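Plastocyanin (Adiantum capillus-veneris, PDB 1KDJ) carries electrons from the cytochrome b6-f complex to P700 of photosystem I through one type 1 blue copper centre. Local coordinates at the copper (II) ion site. Residues are numbered along the deposited sequence; one frame, centred on the assembly and turned at random.

The copper (II) ion site. Residues 36-38, 87, 89-90, 95. With CU (copper (II) ion), chain B.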
ATOM      1  N   GLY A  36       0.818   6.001 -13.149  1.00 18.34           N
ATOM      2  CA  GLY A  36       0.097   4.922 -12.499  1.00 15.81           C
ATOM      3  C   GLY A  36       1.024   4.289 -11.491  1.00 11.70           C
ATOM      4  O   GLY A  36       2.267   4.296 -11.543  1.00 12.11           O
ATOM      5  N   HIS A  37       0.431   3.710 -10.452  1.00 13.01           N
ATOM      6  CA  HIS A  37       1.193   3.113  -9.353  1.00 12.42           C
ATOM      7  C   HIS A  37       0.341   2.001  -8.779  1.00 10.03           C
ATOM      8  O   HIS A  37      -0.853   1.961  -9.055  1.00 10.63           O
ATOM      9  CB  HIS A  37       1.440   4.093  -8.186  1.00 12.20           C
ATOM     10  CG  HIS A  37       2.308   5.300  -8.521  1.00 13.05           C
ATOM     11  ND1 HIS A  37       3.618   5.131  -8.560  1.00 15.17           N
ATOM     12  CD2 HIS A  37       1.918   6.602  -8.719  1.00 12.90           C
ATOM     13  CE1 HIS A  37       4.093   6.354  -8.778  1.00 13.14           C
ATOM     14  NE2 HIS A  37       3.083   7.194  -8.865  1.00 12.64           N
ATOM     15  N   ASN A  38       0.892   1.135  -7.953  1.00 13.36           N
ATOM     16  CA  ASN A  38      -0.012   0.234  -7.223  1.00 14.01           C
ATOM     17  C   ASN A  38       0.540  -0.005  -5.813  1.00 13.09           C
ATOM     18  O   ASN A  38       1.540   0.616  -5.422  1.00 13.13           O
ATOM     19  CB  ASN A  38      -0.176  -1.131  -7.971  1.00 13.13           C
ATOM     20  CG  ASN A  38       1.027  -2.020  -8.021  1.00  9.65           C
ATOM     21  OD1 ASN A  38       2.140  -1.826  -7.546  1.00 13.10           O
ATOM     22  ND2 ASN A  38       0.844  -3.092  -8.746  1.00 17.99           N
ATOM     23  N   CYS A  87       5.399  -0.193  -4.385  1.00 13.81           N
ATOM     24  CA  CYS A  87       4.728  -0.058  -5.662  1.00 14.58           C
ATOM     25  C   CYS A  87       5.464  -0.995  -6.609  1.00 12.65           C
ATOM     26  O   CYS A  87       6.677  -0.826  -6.674  1.00 12.50           O
ATOM     27  CB  CYS A  87       4.856   1.383  -6.172  1.00 14.36           C
ATOM     28  SG  CYS A  87       4.281   1.523  -7.875  1.00 13.15           S
ATOM     29  N   PRO A  89       5.928  -1.168 -10.274  1.00 13.90           N
ATOM     30  CA  PRO A  89       6.762  -0.493 -11.266  1.00 14.71           C
ATOM     31  C   PRO A  89       7.965   0.206 -10.666  1.00 15.83           C
ATOM     32  O   PRO A  89       9.066   0.104 -11.198  1.00 16.36           O
ATOM     33  CB  PRO A  89       5.880   0.490 -11.945  1.00 12.92           C
ATOM     34  CG  PRO A  89       4.477   0.150 -11.655  1.00 13.10           C
ATOM     35  CD  PRO A  89       4.558  -0.669 -10.360  1.00 13.20           C
ATOM     36  N   HIS A  90       7.795   0.839  -9.462  1.00 18.67           N
ATOM     37  CA  HIS A  90       8.838   1.741  -8.960  1.00 18.02           C
ATOM     38  C   HIS A  90       9.533   1.255  -7.701  1.00 19.26           C
ATOM     39  O   HIS A  90      10.204   2.014  -6.988  1.00 18.25           O
ATOM     40  CB  HIS A  90       8.204   3.145  -8.750  1.00 15.82           C
ATOM     41  CG  HIS A  90       7.506   3.730  -9.993  1.00 12.93           C
ATOM     42  ND1 HIS A  90       6.194   3.872 -10.017  1.00 13.82           N
ATOM     43  CD2 HIS A  90       8.073   4.159 -11.163  1.00 10.75           C
ATOM     44  CE1 HIS A  90       5.876   4.379 -11.189  1.00 10.91           C
ATOM     45  NE2 HIS A  90       7.016   4.545 -11.844  1.00 11.38           N
ATOM     46  N   MET A  95      10.092   3.272  -3.842  1.00 19.24           N
ATOM     47  CA  MET A  95       8.749   3.721  -3.535  1.00 17.44           C
ATOM     48  C   MET A  95       8.063   2.624  -2.676  1.00 17.49           C
ATOM     49  O   MET A  95       7.414   1.656  -3.112  1.00 14.85           O
ATOM     50  CB  MET A  95       7.976   3.967  -4.809  1.00 16.10           C
ATOM     51  CG  MET A  95       6.579   4.453  -4.608  1.00 13.07           C
ATOM     52  SD  MET A  95       5.722   5.009  -6.088  1.00 15.10           S
ATOM     53  CE  MET A  95       4.165   5.471  -5.424  1.00 13.38           C
TER
HETATM   54 CU    CU B 103       4.817   3.624  -8.498  1.00 16.39          CU
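This is the type 1 blue copper site of the cupredoxin fold, here in its oxidised form. A rigid shell of this kind would keep reorganisation small on electron transfer. Cys87 and His90 lie just after strand 81-86, Met95 follows the 3-10 helix 91-93, and His37 comes from a separate loop before strand 40-41. Both histidines have CG anti to the carbonyl carbon, beside the backbone N, and bind copper through ND1. ND1 of His37 lies 1.9 Å from CU, and ND1 of His90 lies 2.1 Å from it. The thiolate SG of Cys87 completes a trigonal set at 2.3 Å from CU. Its angle to ND1 of His37 at the metal opens to 126°, while the two nitrogens subtend 107°. Met95 approaches along the axis as a weak ligand, with its thioether SD 2.9 Å from CU. Its CG is anti to the backbone N, and the extended chain runs on straight to the methyl CE, 3.2 Å above one face of the His37 ring, toward its rim. Cys87 SG lies in that ring's plane, at its edge. Pro89 CB sits centrally over one face of the His90 ring, and Gly36 O lies at that ring's edge, in plane. In this protein pi-pi interactions hinder protonation of an active-site histidine. A second-shell bond probably tempers the thiolate charge: backbone N of Asn38 donates to Cys87 SG, nearly straight (165° at H) and 3.4 Å long.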